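Local coordinates for protein glucokinase (PDB 6EDI) that probably phosphorylates D-glucose with ATP as phosphate donor, as a dimeric sugar kinase of the actin-like ATPase superfamily from Leishmania braziliensis, at residues 50-55 with 82-87; 125-130 with 152-157; 206-211 with 332-337. One frame throughout, in Å; residues are numbered along the deposited sequence.

Contact 1 of 3, residues 50-55 with 82-87; sequences TSARVG and RQLLEF
Ala52 points its methyl at two neighbouring side chains of the helix that begins near Leu84, those of Leu84 and Phe87. Ala52 CB lies 3.7 Å from Leu84 CD2 and 3.8 Å from Phe87 CE2. The methyl thus meets one branch of the leucine and one flank of the phenylalanine ring, which it approaches obliquely. Leu84 leaves the helix alongside the strand, and its CD2 end comes nearer. With CG anti to the carbonyl carbon (chi1 -63°), the CD2 branch reaches Ala52. Phe87 has the same first torsion (chi1 -58°), and its CB already points to the strand. Val54, two residues on from Ala52, points the same way. Val54 CG2 stands 4.4 Å from Phe87 CB, a looser approach.

The helix 84-98 packs here on one face of the mixed sheet that holds strand 51-58. This is the N-terminal sheet of the actin-like ATPase fold seen in sugar kinases. Alternation along the strand sends Ser51 and Arg53 to the other face, where Arg53 forms a cation-pi contact with Tyr71.

The Phe87 ring is also met from within its own segment. Gln83 O lies over its centre, 3.4 Å above the plane. Phe74 of the neighbouring strand stacks with the same ring. Leu84 also touches Val47 of strand 41-48 and Tyr142, and Val54 packs on Phe88 and Val91 further along the helix.

Contact 2 of 3, residues 125-130 with 152-157; sequences QLAGPF and SALLND
Leu154 meets the chain at Gln125, Leu126 and Ala127 with a single methyl, CD1. Leu154 CD1 lies 3.3 Å from Ala127 N and 3.5 Å from Leu126 N. Leu154 CD1 is also 3.7 Å from Gln125 C and 3.8 Å from Ala127 CB. The methyl therefore packs mainly against backbone, with one side-chain partner. Leu154 points at the other segment and holds CG anti to its carbonyl carbon (chi1 -58°). An extended second torsion (chi2 176°) then carries CD1 out to the peptide groups.

Gln125 and Leu126 both face Thr122, which makes a classic beta bulge. Around Ala127 and Leu154, Ala137 touches both, Val117 touches Ala127, and Val115 and Tyr142 touch Leu154. Further out, the small antiparallel sheet with strand 126-127 meets strand 152-156, outermost in the large N-terminal sheet within the chain. Gly223 of the second subunit packs on Gln125, and Val224 of that subunit on Ala153.

The contact is van der Waals packing of a methyl on peptide groups and one alanine methyl. The backbone bond of Leu154 with Gly124, just before Gln125, adds a polar link beside it.

Contact 3 of 3, residues 206-211 with 332-337; sequences MVVAPG and GLTAET
Strand 206-210 and helix 332-337 run nearly antiparallel, with 157° between their N-to-C directions. Their axes come within 10.1 Å, a spacing filled by side chains. The CA atoms of Met206 and Thr337, and of Val208 and Thr334, are nearest each other, so two alternate strand residues meet successive levels of the helix.

Met206 and Thr337 make the closer meeting. Their side chains cross at about a right angle. Met206 CG lies 3.6 Å from Thr337 OG1, and Met206 CE lies 4.0 Å from Thr337 CG2. The methionine leaves the strand with CG anti to the backbone N (chi1 177°) and bends at chi2 (67°). That bend takes SD and CE across the threonine side chain. Val208 uses its two methyls separately. Val208 CG1 is 4.3 Å from Leu333 CD2, and Val208 CG2 is 4.4 Å from Thr334 CG2.

The strand belongs to the C-terminal mixed sheet, and long helix 317-341 packs on one of its faces. Val207 points to the other face, against Leu158 and Ala162 of helix 157-170. This layering fits the actin-like ATPase fold. The Glu336 carboxylate hydrogen-bonds Ser241 and His376 of its own chain and Ser239 of the second subunit.

Mostly methyl, methylene and thioether groups meet, with the Thr337 hydroxyl oxygen packed against the Met206 CG methylene. Thr334 turns its hydroxyl to Ile331 O within the helix, which leaves its methyl to meet Val208.

From the N terminus, contact 1 comes first. It closes a loop from strand 51-58 through strand 67-75 to the start of helix 84-98. Contact 2 closes the next loop, of 21 residues, between the small sheet at 126-127 and strand 152-156. Contact 3 closes much the longest loop, with 120 residues between its segments. The three lie in series, and none nests in or crosses another. Contacts 1 and 2 both reach the N-terminal sheet, with centres 14 Å apart. Contact 3 ties the C-terminal sheet to helix 317-341, its centre 31 Å from that of contact 1 and across the chain's centre. Helix 157-170, which follows strand 152-156, packs against strand 205-210 and so connects the two regions.

Contact 1 of 3, residues 50-55 with 82-87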
ATOM      1  N   THR A  50      26.612 -14.192   3.806  1.00 47.01           N
ATOM      2  CA  THR A  50      27.557 -14.608   2.774  1.00 51.86           C
ATOM      3  C   THR A  50      26.971 -15.703   1.930  1.00 48.24           C
ATOM      4  O   THR A  50      27.700 -16.426   1.246  1.00 49.06           O
ATOM      5  CB  THR A  50      28.830 -15.211   3.375  1.00 50.25           C
ATOM      6  OG1 THR A  50      28.522 -15.880   4.608  1.00 50.93           O
ATOM      7  CG2 THR A  50      29.830 -14.145   3.610  1.00 51.17           C
ATOM      8  N   SER A  51      25.652 -15.837   1.990  1.00 46.69           N
ATOM      9  CA  SER A  51      25.017 -17.061   1.549  1.00 45.19           C
ATOM     10  C   SER A  51      23.906 -16.806   0.550  1.00 41.83           C
ATOM     11  O   SER A  51      22.955 -16.072   0.830  1.00 41.67           O
ATOM     12  CB  SER A  51      24.461 -17.800   2.758  1.00 47.88           C
ATOM     13  OG  SER A  51      23.677 -16.919   3.538  1.00 53.67           O
ATOM     14  N   ALA A  52      24.039 -17.420  -0.618  1.00 37.80           N
ATOM     15  CA  ALA A  52      23.030 -17.310  -1.655  1.00 38.72           C
ATOM     16  C   ALA A  52      22.471 -18.698  -1.922  1.00 39.54           C
ATOM     17  O   ALA A  52      23.129 -19.529  -2.546  1.00 38.38           O
ATOM     18  CB  ALA A  52      23.639 -16.718  -2.923  1.00 35.71           C
ATOM     19  N   ARG A  53      21.265 -18.972  -1.440  1.00 38.22           N
ATOM     20  CA  ARG A  53      20.676 -20.274  -1.702  1.00 32.10           C
ATOM     21  C   ARG A  53      19.958 -20.194  -3.033  1.00 32.84           C
ATOM     22  O   ARG A  53      19.185 -19.274  -3.263  1.00 27.88           O
ATOM     23  CB  ARG A  53      19.735 -20.682  -0.567  1.00 36.17           C
ATOM     24  CG  ARG A  53      20.456 -20.768   0.775  1.00 33.78           C
ATOM     25  CD  ARG A  53      19.525 -21.030   1.940  1.00 34.10           C
ATOM     26  NE  ARG A  53      18.590 -19.930   2.151  1.00 40.95           N
ATOM     27  CZ  ARG A  53      17.769 -19.852   3.191  1.00 44.10           C
ATOM     28  NH1 ARG A  53      17.784 -20.813   4.109  1.00 46.24           N
ATOM     29  NH2 ARG A  53      16.946 -18.817   3.320  1.00 42.95           N
ATOM     30  N   VAL A  54      20.247 -21.134  -3.928  1.00 31.25           N
ATOM     31  CA  VAL A  54      19.640 -21.128  -5.258  1.00 26.94           C
ATOM     32  C   VAL A  54      19.016 -22.496  -5.487  1.00 27.52           C
ATOM     33  O   VAL A  54      19.668 -23.507  -5.287  1.00 27.32           O
ATOM     34  CB  VAL A  54      20.708 -20.899  -6.341  1.00 27.61           C
ATOM     35  CG1 VAL A  54      20.079 -20.796  -7.722  1.00 29.06           C
ATOM     36  CG2 VAL A  54      21.510 -19.666  -6.035  1.00 28.26           C
ATOM     37  N   GLY A  55      17.761 -22.549  -5.908  1.00 26.51           N
ATOM     38  CA  GLY A  55      17.160 -23.846  -6.144  1.00 27.13           C
ATOM     39  C   GLY A  55      15.818 -23.808  -6.847  1.00 27.54           C
ATOM     40  O   GLY A  55      15.531 -22.903  -7.618  1.00 27.77           O
ATOM     41  N   ARG A  82      26.855  -9.388  -7.672  1.00 37.60           N
ATOM     42  CA  ARG A  82      26.978  -9.820  -9.063  1.00 34.64           C
ATOM     43  C   ARG A  82      27.490 -11.254  -9.146  1.00 37.84           C
ATOM     44  O   ARG A  82      27.412 -11.890 -10.193  1.00 36.98           O
ATOM     45  CB  ARG A  82      27.896  -8.867  -9.835  1.00 38.43           C
ATOM     46  CG  ARG A  82      27.332  -7.450  -9.963  1.00 38.78           C
ATOM     47  CD  ARG A  82      28.388  -6.429 -10.332  1.00 37.01           C
ATOM     48  NE  ARG A  82      29.342  -6.210  -9.246  1.00 42.08           N
ATOM     49  CZ  ARG A  82      30.280  -5.266  -9.255  1.00 45.58           C
ATOM     50  NH1 ARG A  82      30.394  -4.452 -10.295  1.00 43.98           N
ATOM     51  NH2 ARG A  82      31.108  -5.140  -8.226  1.00 44.62           N
ATOM     52  N   GLN A  83      27.993 -11.769  -8.030  1.00 37.47           N
ATOM     53  CA  GLN A  83      28.405 -13.171  -7.957  1.00 35.99           C
ATOM     54  C   GLN A  83      27.221 -14.135  -8.133  1.00 34.80           C
ATOM     55  O   GLN A  83      27.416 -15.315  -8.400  1.00 36.68           O
ATOM     56  CB  GLN A  83      29.168 -13.460  -6.656  1.00 39.98           C
ATOM     57  CG  GLN A  83      29.881 -14.815  -6.634  1.00 40.77           C
ATOM     58  CD  GLN A  83      30.874 -14.962  -5.487  1.00 44.36           C
ATOM     59  OE1 GLN A  83      30.910 -14.140  -4.565  1.00 45.15           O
ATOM     60  NE2 GLN A  83      31.694 -16.009  -5.546  1.00 43.78           N
ATOM     61  N   LEU A  84      25.989 -13.633  -8.016  1.00 37.33           N
ATOM     62  CA  LEU A  84      24.824 -14.470  -8.304  1.00 36.04           C
ATOM     63  C   LEU A  84      24.931 -15.043  -9.721  1.00 34.69           C
ATOM     64  O   LEU A  84      24.542 -16.179  -9.955  1.00 34.82           O
ATOM     65  CB  LEU A  84      23.503 -13.699  -8.131  1.00 26.77           C
ATOM     66  CG  LEU A  84      23.181 -13.181  -6.725  1.00 31.19           C
ATOM     67  CD1 LEU A  84      21.770 -12.659  -6.651  1.00 26.45           C
ATOM     68  CD2 LEU A  84      23.355 -14.278  -5.716  1.00 29.15           C
ATOM     69  N   LEU A  85      25.488 -14.262 -10.647  1.00 37.72           N
ATOM     70  CA  LEU A  85      25.612 -14.688 -12.045  1.00 38.98           C
ATOM     71  C   LEU A  85      26.452 -15.954 -12.176  1.00 38.48           C
ATOM     72  O   LEU A  85      26.100 -16.876 -12.918  1.00 37.35           O
ATOM     73  CB  LEU A  85      26.192 -13.572 -12.922  1.00 39.90           C
ATOM     74  CG  LEU A  85      25.195 -12.561 -13.489  1.00 41.19           C
ATOM     75  CD1 LEU A  85      24.579 -11.741 -12.380  1.00 41.25           C
ATOM     76  CD2 LEU A  85      25.845 -11.642 -14.514  1.00 39.37           C
ATOM     77  N   GLU A  86      27.560 -15.995 -11.450  1.00 39.54           N
ATOM     78  CA  GLU A  86      28.391 -17.187 -11.418  1.00 38.67           C
ATOM     79  C   GLU A  86      27.563 -18.360 -10.942  1.00 35.73           C
ATOM     80  O   GLU A  86      27.593 -19.434 -11.544  1.00 37.40           O
ATOM     81  CB  GLU A  86      29.572 -16.986 -10.479  1.00 42.40           C
ATOM     82  CG  GLU A  86      30.337 -15.712 -10.740  1.00 44.81           C
ATOM     83  CD  GLU A  86      31.705 -15.737 -10.122  1.00 46.79           C
ATOM     84  OE1 GLU A  86      31.992 -16.673  -9.341  1.00 49.17           O
ATOM     85  OE2 GLU A  86      32.495 -14.820 -10.428  1.00 55.80           O
ATOM     86  N   PHE A  87      26.808 -18.141  -9.865  1.00 37.07           N
ATOM     87  CA  PHE A  87      26.027 -19.212  -9.248  1.00 36.12           C
ATOM     88  C   PHE A  87      24.966 -19.761 -10.206  1.00 33.39           C
ATOM     89  O   PHE A  87      24.822 -20.974 -10.354  1.00 34.22           O
ATOM     90  CB  PHE A  87      25.366 -18.742  -7.947  1.00 35.75           C
ATOM     91  CG  PHE A  87      26.332 -18.228  -6.916  1.00 39.32           C
ATOM     92  CD1 PHE A  87      27.655 -18.644  -6.909  1.00 36.48           C
ATOM     93  CD2 PHE A  87      25.911 -17.313  -5.959  1.00 40.66           C
ATOM     94  CE1 PHE A  87      28.550 -18.162  -5.963  1.00 41.70           C
ATOM     95  CE2 PHE A  87      26.790 -16.824  -5.000  1.00 41.25           C
ATOM     96  CZ  PHE A  87      28.117 -17.253  -5.000  1.00 43.69           C
TER

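Contact 2 of 3, residues 125-130 with 152-157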
ATOM      1  N   GLN A 125      13.327  -5.059 -10.642  1.00 32.78           N
ATOM      2  CA  GLN A 125      14.200  -5.227 -11.807  1.00 36.32           C
ATOM      3  C   GLN A 125      15.666  -4.954 -11.473  1.00 36.62           C
ATOM      4  O   GLN A 125      16.581  -5.334 -12.206  1.00 36.86           O
ATOM      5  CB  GLN A 125      13.756  -4.270 -12.911  1.00 32.65           C
ATOM      6  CG  GLN A 125      12.430  -4.625 -13.559  1.00 35.53           C
ATOM      7  CD  GLN A 125      11.975  -3.566 -14.540  1.00 31.94           C
ATOM      8  OE1 GLN A 125      12.380  -2.407 -14.448  1.00 38.29           O
ATOM      9  NE2 GLN A 125      11.136  -3.955 -15.480  1.00 37.62           N
ATOM     10  N   LEU A 126      15.871  -4.282 -10.357  1.00 32.99           N
ATOM     11  CA  LEU A 126      17.183  -3.803  -9.990  1.00 38.98           C
ATOM     12  C   LEU A 126      17.212  -3.753  -8.474  1.00 38.54           C
ATOM     13  O   LEU A 126      16.311  -3.194  -7.852  1.00 38.54           O
ATOM     14  CB  LEU A 126      17.381  -2.419 -10.610  1.00 41.04           C
ATOM     15  CG  LEU A 126      18.680  -1.627 -10.573  1.00 43.21           C
ATOM     16  CD1 LEU A 126      18.669  -0.641 -11.735  1.00 50.68           C
ATOM     17  CD2 LEU A 126      18.815  -0.873  -9.251  1.00 46.12           C
ATOM     18  N   ALA A 127      18.225  -4.359  -7.866  1.00 38.87           N
ATOM     19  CA  ALA A 127      18.345  -4.294  -6.413  1.00 40.45           C
ATOM     20  C   ALA A 127      19.533  -3.409  -6.075  1.00 43.14           C
ATOM     21  O   ALA A 127      20.678  -3.759  -6.375  1.00 37.27           O
ATOM     22  CB  ALA A 127      18.489  -5.682  -5.804  1.00 38.92           C
ATOM     23  N   GLY A 128      19.238  -2.265  -5.457  1.00 48.68           N
ATOM     24  CA  GLY A 128      20.162  -1.145  -5.353  1.00 44.43           C
ATOM     25  C   GLY A 128      21.303  -1.413  -4.418  1.00 42.82           C
ATOM     26  O   GLY A 128      21.484  -2.561  -4.016  1.00 44.89           O
ATOM     27  N   PRO A 129      22.081  -0.365  -4.071  1.00 42.57           N
ATOM     28  CA  PRO A 129      23.254  -0.614  -3.232  1.00 40.12           C
ATOM     29  C   PRO A 129      22.855  -1.295  -1.948  1.00 41.06           C
ATOM     30  O   PRO A 129      21.791  -1.026  -1.387  1.00 40.42           O
ATOM     31  CB  PRO A 129      23.788   0.788  -2.946  1.00 43.78           C
ATOM     32  CG  PRO A 129      23.371   1.580  -4.111  1.00 43.90           C
ATOM     33  CD  PRO A 129      21.985   1.055  -4.448  1.00 41.70           C
ATOM     34  N   PHE A 130      23.702  -2.219  -1.527  1.00 36.72           N
ATOM     35  CA  PHE A 130      23.556  -2.898  -0.263  1.00 38.86           C
ATOM     36  C   PHE A 130      24.638  -2.318   0.635  1.00 43.27           C
ATOM     37  O   PHE A 130      25.661  -1.841   0.144  1.00 42.59           O
ATOM     38  CB  PHE A 130      23.768  -4.397  -0.457  1.00 39.52           C
ATOM     39  CG  PHE A 130      22.859  -5.006  -1.492  1.00 36.59           C
ATOM     40  CD1 PHE A 130      23.211  -4.997  -2.833  1.00 35.45           C
ATOM     41  CD2 PHE A 130      21.661  -5.601  -1.118  1.00 36.31           C
ATOM     42  CE1 PHE A 130      22.380  -5.558  -3.792  1.00 35.89           C
ATOM     43  CE2 PHE A 130      20.825  -6.172  -2.067  1.00 35.47           C
ATOM     44  CZ  PHE A 130      21.185  -6.148  -3.409  1.00 34.72           C
ATOM     45  N   SER A 152       9.675 -12.982 -14.094  1.00 32.73           N
ATOM     46  CA  SER A 152      10.773 -12.936 -13.137  1.00 26.64           C
ATOM     47  C   SER A 152      10.887 -11.594 -12.406  1.00 24.98           C
ATOM     48  O   SER A 152      10.544 -10.552 -12.949  1.00 29.09           O
ATOM     49  CB  SER A 152      12.084 -13.259 -13.845  1.00 27.69           C
ATOM     50  OG  SER A 152      12.014 -14.537 -14.443  1.00 29.65           O
ATOM     51  N   ALA A 153      11.380 -11.620 -11.174  1.00 28.50           N
ATOM     52  CA  ALA A 153      11.474 -10.384 -10.405  1.00 27.01           C
ATOM     53  C   ALA A 153      12.489 -10.527  -9.306  1.00 27.85           C
ATOM     54  O   ALA A 153      12.705 -11.631  -8.789  1.00 25.89           O
ATOM     55  CB  ALA A 153      10.123 -10.030  -9.797  1.00 28.54           C
ATOM     56  N   LEU A 154      13.104  -9.407  -8.947  1.00 30.01           N
ATOM     57  CA  LEU A 154      13.802  -9.308  -7.684  1.00 30.18           C
ATOM     58  C   LEU A 154      12.761  -8.953  -6.637  1.00 27.48           C
ATOM     59  O   LEU A 154      11.875  -8.142  -6.881  1.00 27.83           O
ATOM     60  CB  LEU A 154      14.882  -8.225  -7.731  1.00 29.61           C
ATOM     61  CG  LEU A 154      15.940  -8.419  -8.807  1.00 35.36           C
ATOM     62  CD1 LEU A 154      16.906  -7.242  -8.843  1.00 32.73           C
ATOM     63  CD2 LEU A 154      16.669  -9.715  -8.569  1.00 34.48           C
ATOM     64  N   LEU A 155      12.858  -9.582  -5.478  1.00 26.75           N
ATOM     65  CA  LEU A 155      11.936  -9.311  -4.394  1.00 28.64           C
ATOM     66  C   LEU A 155      12.684  -8.797  -3.169  1.00 27.96           C
ATOM     67  O   LEU A 155      13.778  -9.287  -2.825  1.00 30.12           O
ATOM     68  CB  LEU A 155      11.172 -10.581  -4.024  1.00 28.28           C
ATOM     69  CG  LEU A 155      10.479 -11.363  -5.147  1.00 27.20           C
ATOM     70  CD1 LEU A 155       9.967 -12.695  -4.611  1.00 28.87           C
ATOM     71  CD2 LEU A 155       9.341 -10.569  -5.793  1.00 25.48           C
ATOM     72  N   ASN A 156      12.089  -7.809  -2.511  1.00 29.55           N
ATOM     73  CA  ASN A 156      12.504  -7.441  -1.161  1.00 30.52           C
ATOM     74  C   ASN A 156      12.298  -8.629  -0.250  1.00 30.45           C
ATOM     75  O   ASN A 156      11.425  -9.460  -0.497  1.00 28.50           O
ATOM     76  CB  ASN A 156      11.668  -6.263  -0.638  1.00 32.39           C
ATOM     77  CG  ASN A 156      12.258  -4.917  -1.012  1.00 39.38           C
ATOM     78  OD1 ASN A 156      13.281  -4.498  -0.452  1.00 43.00           O
ATOM     79  ND2 ASN A 156      11.616  -4.225  -1.956  1.00 34.44           N
ATOM     80  N   ASP A 157      13.110  -8.717   0.796  1.00 30.00           N
ATOM     81  CA  ASP A 157      13.009  -9.783   1.788  1.00 33.22           C
ATOM     82  C   ASP A 157      11.559  -9.960   2.300  1.00 27.51           C
ATOM     83  O   ASP A 157      11.009 -11.072   2.290  1.00 23.65           O
ATOM     84  CB  ASP A 157      14.044  -9.520   2.915  1.00 34.45           C
ATOM     85  CG  ASP A 157      13.624 -10.074   4.275  1.00 38.98           C
ATOM     86  OD1 ASP A 157      13.157 -11.231   4.366  1.00 43.20           O
ATOM     87  OD2 ASP A 157      13.796  -9.348   5.278  1.00 43.71           O
TER

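Contact 3 of 3, residues 206-211 with 332-337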
ATOM      1  N   MET A 206      -1.895  -7.830   5.741  1.00 22.55           N
ATOM      2  CA  MET A 206      -0.794  -6.952   6.124  1.00 21.93           C
ATOM      3  C   MET A 206       0.243  -7.759   6.896  1.00 23.90           C
ATOM      4  O   MET A 206      -0.081  -8.418   7.889  1.00 24.85           O
ATOM      5  CB  MET A 206      -1.312  -5.769   6.955  1.00 23.77           C
ATOM      6  CG  MET A 206      -0.216  -4.845   7.450  1.00 24.52           C
ATOM      7  SD  MET A 206       0.585  -3.975   6.099  1.00 26.64           S
ATOM      8  CE  MET A 206       2.191  -3.708   6.844  1.00 24.69           C
ATOM      9  N   VAL A 207       1.485  -7.722   6.425  1.00 21.69           N
ATOM     10  CA  VAL A 207       2.547  -8.544   7.018  1.00 25.50           C
ATOM     11  C   VAL A 207       3.587  -7.664   7.694  1.00 24.50           C
ATOM     12  O   VAL A 207       4.126  -6.745   7.068  1.00 25.05           O
ATOM     13  CB  VAL A 207       3.240  -9.387   5.963  1.00 23.77           C
ATOM     14  CG1 VAL A 207       4.275 -10.288   6.599  1.00 23.98           C
ATOM     15  CG2 VAL A 207       2.201 -10.207   5.170  1.00 22.70           C
ATOM     16  N   VAL A 208       3.851  -7.938   8.970  1.00 24.11           N
ATOM     17  CA  VAL A 208       4.898  -7.244   9.722  1.00 26.76           C
ATOM     18  C   VAL A 208       5.836  -8.290  10.333  1.00 22.67           C
ATOM     19  O   VAL A 208       5.365  -9.336  10.756  1.00 23.22           O
ATOM     20  CB  VAL A 208       4.275  -6.358  10.818  1.00 26.36           C
ATOM     21  CG1 VAL A 208       5.341  -5.787  11.724  1.00 30.19           C
ATOM     22  CG2 VAL A 208       3.497  -5.234  10.179  1.00 27.67           C
ATOM     23  N   ALA A 209       7.146  -8.023  10.358  1.00 25.22           N
ATOM     24  CA  ALA A 209       8.130  -8.999  10.865  1.00 24.80           C
ATOM     25  C   ALA A 209       9.194  -8.322  11.709  1.00 24.43           C
ATOM     26  O   ALA A 209      10.150  -7.742  11.179  1.00 25.44           O
ATOM     27  CB  ALA A 209       8.778  -9.749   9.730  1.00 26.64           C
ATOM     28  N   PRO A 210       9.043  -8.391  13.032  1.00 23.15           N
ATOM     29  CA  PRO A 210      10.065  -7.731  13.854  1.00 28.09           C
ATOM     30  C   PRO A 210      11.321  -8.576  13.984  1.00 32.60           C
ATOM     31  O   PRO A 210      11.262  -9.796  13.859  1.00 38.92           O
ATOM     32  CB  PRO A 210       9.378  -7.580  15.220  1.00 31.31           C
ATOM     33  CG  PRO A 210       8.308  -8.638  15.244  1.00 31.19           C
ATOM     34  CD  PRO A 210       7.876  -8.840  13.816  1.00 26.07           C
ATOM     35  N   GLY A 211      12.445  -7.905  14.218  1.00 35.84           N
ATOM     36  CA  GLY A 211      13.744  -8.538  14.368  1.00 36.91           C
ATOM     37  C   GLY A 211      14.785  -7.463  14.614  1.00 34.46           C
ATOM     38  O   GLY A 211      14.579  -6.585  15.453  1.00 37.88           O
ATOM     39  N   GLY A 332       0.863  -1.274  18.277  1.00 22.54           N
ATOM     40  CA  GLY A 332       0.572   0.130  17.990  1.00 29.15           C
ATOM     41  C   GLY A 332       0.852   0.500  16.538  1.00 27.23           C
ATOM     42  O   GLY A 332       0.067   1.220  15.908  1.00 25.12           O
ATOM     43  N   LEU A 333       1.968  -0.003  16.004  1.00 24.53           N
ATOM     44  CA  LEU A 333       2.282   0.156  14.586  1.00 27.76           C
ATOM     45  C   LEU A 333       1.198  -0.505  13.760  1.00 27.57           C
ATOM     46  O   LEU A 333       0.713   0.082  12.791  1.00 25.27           O
ATOM     47  CB  LEU A 333       3.642  -0.459  14.232  1.00 27.51           C
ATOM     48  CG  LEU A 333       3.911  -0.697  12.740  1.00 25.50           C
ATOM     49  CD1 LEU A 333       4.033   0.592  11.941  1.00 26.00           C
ATOM     50  CD2 LEU A 333       5.153  -1.549  12.549  1.00 26.95           C
ATOM     51  N   THR A 334       0.810  -1.724  14.140  1.00 24.91           N
ATOM     52  CA  THR A 334      -0.255  -2.410  13.397  1.00 22.04           C
ATOM     53  C   THR A 334      -1.604  -1.707  13.490  1.00 24.14           C
ATOM     54  O   THR A 334      -2.460  -1.901  12.639  1.00 24.15           O
ATOM     55  CB  THR A 334      -0.446  -3.873  13.818  1.00 24.45           C
ATOM     56  OG1 THR A 334      -0.949  -3.936  15.161  1.00 25.35           O
ATOM     57  CG2 THR A 334       0.862  -4.646  13.709  1.00 24.86           C
ATOM     58  N   ALA A 335      -1.830  -0.906  14.523  1.00 26.27           N
ATOM     59  CA  ALA A 335      -3.090  -0.165  14.549  1.00 22.77           C
ATOM     60  C   ALA A 335      -3.110   0.807  13.376  1.00 22.71           C
ATOM     61  O   ALA A 335      -4.138   0.976  12.692  1.00 24.76           O
ATOM     62  CB  ALA A 335      -3.256   0.578  15.875  1.00 23.53           C
ATOM     63  N   GLU A 336      -1.970   1.454  13.142  1.00 22.92           N
ATOM     64  CA  GLU A 336      -1.827   2.335  11.979  1.00 24.98           C
ATOM     65  C   GLU A 336      -1.932   1.595  10.636  1.00 26.83           C
ATOM     66  O   GLU A 336      -2.600   2.065   9.717  1.00 23.79           O
ATOM     67  CB  GLU A 336      -0.514   3.133  12.041  1.00 27.22           C
ATOM     68  CG  GLU A 336      -0.370   4.077  13.245  1.00 24.88           C
ATOM     69  CD  GLU A 336      -1.618   4.897  13.564  1.00 27.49           C
ATOM     70  OE1 GLU A 336      -2.388   5.281  12.651  1.00 22.70           O
ATOM     71  OE2 GLU A 336      -1.826   5.181  14.758  1.00 25.11           O
ATOM     72  N   THR A 337      -1.279   0.445  10.508  1.00 23.35           N
ATOM     73  CA  THR A 337      -1.304  -0.261   9.223  1.00 22.63           C
ATOM     74  C   THR A 337      -2.681  -0.858   8.955  1.00 22.59           C
ATOM     75  O   THR A 337      -3.149  -0.881   7.810  1.00 21.78           O
ATOM     76  CB  THR A 337      -0.191  -1.339   9.120  1.00 21.83           C
ATOM     77  OG1 THR A 337      -0.399  -2.363  10.105  1.00 22.68           O
ATOM     78  CG2 THR A 337       1.180  -0.696   9.338  1.00 21.94           C
TER